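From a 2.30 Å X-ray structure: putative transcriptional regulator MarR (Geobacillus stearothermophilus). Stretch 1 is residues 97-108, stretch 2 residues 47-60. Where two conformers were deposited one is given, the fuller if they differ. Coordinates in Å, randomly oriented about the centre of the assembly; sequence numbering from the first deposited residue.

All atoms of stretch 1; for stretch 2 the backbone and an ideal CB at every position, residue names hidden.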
# COMPACT_ATOMS: atom_id res chain seq x y z
N VAL A 97 32.13 2.66 -8.61
CA VAL A 97 31.00 1.88 -8.08
C VAL A 97 30.96 1.87 -6.55
O VAL A 97 31.86 1.34 -5.93
CB VAL A 97 30.93 0.40 -8.65
CG1 VAL A 97 29.79 -0.41 -8.00
CG2 VAL A 97 30.76 0.41 -10.17
N VAL A 98 29.90 2.44 -5.97
CA VAL A 98 29.66 2.44 -4.52
C VAL A 98 28.30 1.80 -4.26
O VAL A 98 27.31 2.14 -4.92
CB VAL A 98 29.67 3.87 -3.92
CG1 VAL A 98 29.14 3.87 -2.48
CG2 VAL A 98 31.05 4.49 -3.98
N ARG A 99 28.26 0.86 -3.31
CA ARG A 99 27.03 0.18 -2.94
C ARG A 99 26.64 0.51 -1.51
O ARG A 99 27.49 0.85 -0.69
CB ARG A 99 27.18 -1.33 -3.09
CG ARG A 99 27.31 -1.78 -4.51
CD ARG A 99 27.34 -3.29 -4.64
NE ARG A 99 27.55 -3.66 -6.04
CZ ARG A 99 28.75 -3.82 -6.60
NH1 ARG A 99 29.86 -3.67 -5.88
NH2 ARG A 99 28.84 -4.14 -7.88
N ILE A 100 25.35 0.41 -1.22
CA ILE A 100 24.82 0.59 0.11
C ILE A 100 24.80 -0.78 0.75
O ILE A 100 24.32 -1.75 0.16
CB ILE A 100 23.38 1.19 0.08
CG1 ILE A 100 23.29 2.40 -0.86
CG2 ILE A 100 22.93 1.57 1.48
CD1 ILE A 100 24.50 3.36 -0.79
N ARG A 101 25.34 -0.86 1.96
CA ARG A 101 25.35 -2.10 2.72
C ARG A 101 24.64 -1.92 4.05
O ARG A 101 24.96 -1.00 4.82
CB ARG A 101 26.79 -2.53 2.98
CG ARG A 101 26.95 -3.50 4.13
CD ARG A 101 28.41 -3.90 4.27
NE ARG A 101 28.89 -4.47 3.01
CZ ARG A 101 30.16 -4.79 2.77
NH1 ARG A 101 31.10 -4.62 3.70
NH2 ARG A 101 30.49 -5.30 1.58
N LEU A 102 23.71 -2.83 4.32
CA LEU A 102 23.06 -2.95 5.60
C LEU A 102 24.06 -3.18 6.72
O LEU A 102 24.75 -4.21 6.75
CB LEU A 102 22.08 -4.13 5.53
CG LEU A 102 20.97 -4.20 6.58
CD1 LEU A 102 20.15 -2.90 6.59
CD2 LEU A 102 20.10 -5.46 6.37
N LEU A 103 24.13 -2.23 7.65
CA LEU A 103 24.86 -2.42 8.90
C LEU A 103 24.05 -3.22 9.96
O LEU A 103 22.82 -3.30 9.88
CB LEU A 103 25.30 -1.07 9.47
CG LEU A 103 26.31 -0.33 8.60
CD1 LEU A 103 26.79 0.92 9.30
CD2 LEU A 103 27.47 -1.25 8.25
N GLU A 104 24.74 -3.77 10.95
CA GLU A 104 24.11 -4.59 11.98
C GLU A 104 22.98 -3.85 12.69
O GLU A 104 21.97 -4.46 13.02
CB GLU A 104 25.13 -5.08 13.02
CG GLU A 104 24.55 -6.00 14.11
CD GLU A 104 25.59 -6.37 15.15
OE1 GLU A 104 26.77 -5.94 15.03
OE2 GLU A 104 25.24 -7.11 16.11
N LYS A 105 23.17 -2.55 12.94
CA LYS A 105 22.15 -1.73 13.59
C LYS A 105 20.87 -1.66 12.75
O LYS A 105 19.77 -1.79 13.27
CB LYS A 105 22.69 -0.33 13.90
CG LYS A 105 21.61 0.63 14.42
CD LYS A 105 22.20 2.08 14.62
CE LYS A 105 20.92 2.88 15.31
NZ LYS A 105 21.50 4.29 15.54
N GLY A 106 21.03 -1.47 11.44
CA GLY A 106 19.90 -1.43 10.53
C GLY A 106 19.20 -2.76 10.44
O GLY A 106 17.97 -2.82 10.53
N GLU A 107 19.98 -3.82 10.27
CA GLU A 107 19.44 -5.19 10.17
C GLU A 107 18.67 -5.62 11.41
O GLU A 107 17.61 -6.21 11.30
CB GLU A 107 20.55 -6.21 9.91
CG GLU A 107 20.02 -7.51 9.34
CD GLU A 107 21.00 -8.64 9.45
OE1 GLU A 107 22.00 -8.46 10.17
OE2 GLU A 107 20.76 -9.72 8.83
N ARG A 108 19.20 -5.30 12.58
CA ARG A 108 18.57 -5.65 13.84
C ARG A 108 17.15 -5.08 13.88
O ARG A 108 16.21 -5.82 14.15
CB ARG A 108 19.42 -5.16 15.02
CG ARG A 108 19.86 -6.26 15.96
CD ARG A 108 20.22 -5.68 17.31
NE ARG A 108 21.65 -5.77 17.60
CZ ARG A 108 22.19 -6.71 18.38
NH1 ARG A 108 21.42 -7.66 18.93
NH2 ARG A 108 23.49 -6.72 18.61
N UNK A 47 13.62 0.74 2.19
CA UNK A 47 15.00 0.72 1.78
C UNK A 47 15.76 -0.43 2.45
O UNK A 47 16.43 -1.23 1.77
CB UNK A 47 15.66 2.06 2.10
N UNK A 48 15.66 -0.52 3.78
CA UNK A 48 16.32 -1.54 4.59
C UNK A 48 15.89 -2.97 4.25
O UNK A 48 16.73 -3.87 4.15
CB UNK A 48 16.04 -1.27 6.07
N UNK A 49 14.59 -3.18 4.10
CA UNK A 49 14.07 -4.46 3.66
C UNK A 49 14.62 -4.88 2.27
O UNK A 49 14.88 -6.05 2.06
CB UNK A 49 12.54 -4.40 3.62
N UNK A 50 14.80 -3.94 1.34
CA UNK A 50 15.41 -4.26 0.03
C UNK A 50 16.86 -4.72 0.18
O UNK A 50 17.28 -5.66 -0.47
CB UNK A 50 15.35 -3.04 -0.89
N UNK A 51 17.61 -4.05 1.05
CA UNK A 51 18.98 -4.43 1.32
C UNK A 51 19.08 -5.79 2.03
O UNK A 51 19.98 -6.58 1.74
CB UNK A 51 19.66 -3.35 2.16
N UNK A 52 18.17 -6.04 2.96
CA UNK A 52 18.10 -7.34 3.63
C UNK A 52 17.82 -8.44 2.60
O UNK A 52 18.51 -9.47 2.57
CB UNK A 52 17.02 -7.33 4.72
N UNK A 53 16.86 -8.20 1.72
CA UNK A 53 16.39 -9.20 0.78
C UNK A 53 17.28 -9.38 -0.46
O UNK A 53 17.36 -10.49 -1.01
CB UNK A 53 14.97 -8.83 0.33
N UNK A 54 17.98 -8.32 -0.87
CA UNK A 54 18.83 -8.35 -2.06
C UNK A 54 20.33 -8.30 -1.84
O UNK A 54 21.07 -8.58 -2.77
CB UNK A 54 18.45 -7.17 -2.96
N UNK A 55 20.78 -7.92 -0.65
CA UNK A 55 22.21 -7.66 -0.39
C UNK A 55 22.61 -6.23 -0.75
O UNK A 55 21.74 -5.38 -0.94
CB UNK A 55 23.08 -8.64 -1.18
N UNK A 56 23.91 -5.95 -0.87
CA UNK A 56 24.41 -4.62 -1.24
C UNK A 56 23.78 -4.11 -2.54
O UNK A 56 23.70 -4.86 -3.51
CB UNK A 56 25.93 -4.65 -1.38
N UNK A 57 23.30 -2.87 -2.56
CA UNK A 57 22.67 -2.26 -3.75
C UNK A 57 23.29 -0.91 -4.01
O UNK A 57 23.60 -0.20 -3.07
CB UNK A 57 21.16 -2.12 -3.57
N UNK A 58 23.48 -0.55 -5.27
CA UNK A 58 23.85 0.82 -5.59
C UNK A 58 22.62 1.70 -5.37
O UNK A 58 21.52 1.20 -5.22
CB UNK A 58 24.37 0.94 -7.02
N UNK A 59 22.80 3.01 -5.32
CA UNK A 59 21.67 3.93 -5.18
C UNK A 59 20.79 3.82 -6.43
O UNK A 59 19.58 3.91 -6.35
CB UNK A 59 22.15 5.37 -4.97
N UNK A 60 21.41 3.66 -7.59
CA UNK A 60 20.64 3.41 -8.78
C UNK A 60 19.77 2.16 -8.69
O UNK A 60 18.61 2.19 -9.05
CB UNK A 60 21.58 3.30 -9.98

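Position 47 is helical, and nothing of stretch 1 lies near its CB. Many residues would suit; it is Ala47.

Position 48 points its CB toward stretch 1. Leu102 CD1 lies 4.4 Å from the ideal CB of 48, and Gly106 leaves space beside it. A medium or large apolar side chain fits. It is Leu48, whose CD2 packs 3.4 Å from Leu102 CD1. A CB on Gly106 would come 3.3 Å from Leu48 CD2.

Position 49 points away and position 50 is out of reach, so stretch 1 sets no preference. They are Gln49 and Trp50.

Position 51 points toward the strand. Its ideal CB is 4.2 Å from Leu102 CB, and the Ile100 side chain is within reach. A medium or large apolar residue such as Leu, Ile or Met would suit. It is Leu51. Its CD1 sits 3.8 Å from Ile100 CG2.

Position 52 points sideways, with its ideal CB 4.0 Å from Leu102 CD2. A long apolar chain could turn back over that leucine. Leu52 does so: its CD1 lies 3.9 Å from Leu102 CD2 and 3.6 Å from Glu107 CG.

Positions 53 and 54 are out of reach and accept many residues. They are Glu53 and Glu54. Glu53 OE1 accepts a hydrogen bond from Gln49 NE2 at 2.5 Å.

Position 55 leaves the helix with positive phi. A CB would jam against the preceding carbonyl O, which calls for glycine. It is Gly55.

Position 56 points sideways between two arginines, with Arg99 CD 3.8 Å from its ideal CB. An acidic or polar acceptor is favoured. It is Asp56, which forms a salt bridge from OD1 to Arg101 NH2 at 3.1 Å. Arg101 NE adds a weak hydrogen bond to the same OD1. A water links Asp56 OD2 to Leu102 N.

Position 57 pairs with Ile100 through its backbone, in a single antiparallel bridge. The N of 57 donates to Ile100 O at 3.1 Å, and its O accepts from Ile100 N at 2.6 Å. The CB points away, so stretch 1 leaves the side chain free. It is Leu57.

Position 58 precedes a helix, where Ser, Thr, Asp or Asn often cap. Its ideal CB is 3.8 Å from Val98 O. It is Thr58. Its side chain caps a backbone N just past the stretch, while CG2 lies 3.8 Å from Arg99 CG.

Position 59 points sideways near Ile100, so a small or medium apolar residue fits. Val59 CG2 is 4.0 Å from Ile100 CD1.

Position 60 is out of reach; it is Gly60.

Stretch 2 (47-60) ALQWLLEEGDLTVG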
# COMPACT_ATOMS: atom_id res chain seq x y z
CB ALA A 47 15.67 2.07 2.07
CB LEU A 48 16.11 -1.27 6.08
CG LEU A 48 16.76 -0.01 6.68
CD1 LEU A 48 16.24 0.23 8.08
CD2 LEU A 48 18.26 -0.12 6.69
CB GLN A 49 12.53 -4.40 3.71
CG GLN A 49 11.79 -5.42 2.83
CD GLN A 49 11.26 -4.86 1.48
OE1 GLN A 49 10.81 -3.71 1.41
NE2 GLN A 49 11.28 -5.71 0.43
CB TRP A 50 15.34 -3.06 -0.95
CG TRP A 50 14.04 -2.94 -1.66
CD1 TRP A 50 13.17 -1.88 -1.61
CD2 TRP A 50 13.43 -3.91 -2.50
NE1 TRP A 50 12.07 -2.13 -2.37
CE2 TRP A 50 12.19 -3.37 -2.93
CE3 TRP A 50 13.80 -5.20 -2.94
CZ2 TRP A 50 11.31 -4.08 -3.78
CZ3 TRP A 50 12.94 -5.90 -3.80
CH2 TRP A 50 11.71 -5.33 -4.21
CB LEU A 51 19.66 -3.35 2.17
CG LEU A 51 19.94 -2.01 1.47
CD1 LEU A 51 20.28 -0.97 2.50
CD2 LEU A 51 21.03 -2.16 0.44
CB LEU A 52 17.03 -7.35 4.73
CG LEU A 52 16.85 -8.59 5.63
CD1 LEU A 52 18.00 -8.74 6.58
CD2 LEU A 52 15.52 -8.54 6.39
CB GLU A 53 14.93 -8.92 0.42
CG GLU A 53 13.97 -9.24 1.58
CD GLU A 53 12.60 -8.62 1.41
OE1 GLU A 53 12.37 -7.97 0.37
OE2 GLU A 53 11.75 -8.78 2.32
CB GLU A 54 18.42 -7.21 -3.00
CG GLU A 54 16.97 -7.26 -3.42
CD GLU A 54 16.70 -8.37 -4.40
OE1 GLU A 54 17.39 -8.44 -5.44
OE2 GLU A 54 15.79 -9.19 -4.13
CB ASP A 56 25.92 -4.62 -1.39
CG ASP A 56 26.66 -4.97 -0.09
OD1 ASP A 56 27.93 -5.00 -0.13
OD2 ASP A 56 26.00 -5.21 0.96
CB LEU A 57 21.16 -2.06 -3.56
CG LEU A 57 20.25 -3.28 -3.38
CD1 LEU A 57 18.84 -2.81 -3.17
CD2 LEU A 57 20.31 -4.25 -4.58
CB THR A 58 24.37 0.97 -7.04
OG1 THR A 58 23.30 0.73 -7.95
CG2 THR A 58 25.50 -0.03 -7.34
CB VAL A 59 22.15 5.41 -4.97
CG1 VAL A 59 21.00 6.37 -5.04
CG2 VAL A 59 22.88 5.60 -3.64
O HOH W 1 24.60 -4.43 -6.09
O HOH W 2 23.27 -4.89 2.60
O HOH W 3 25.57 4.15 -5.15
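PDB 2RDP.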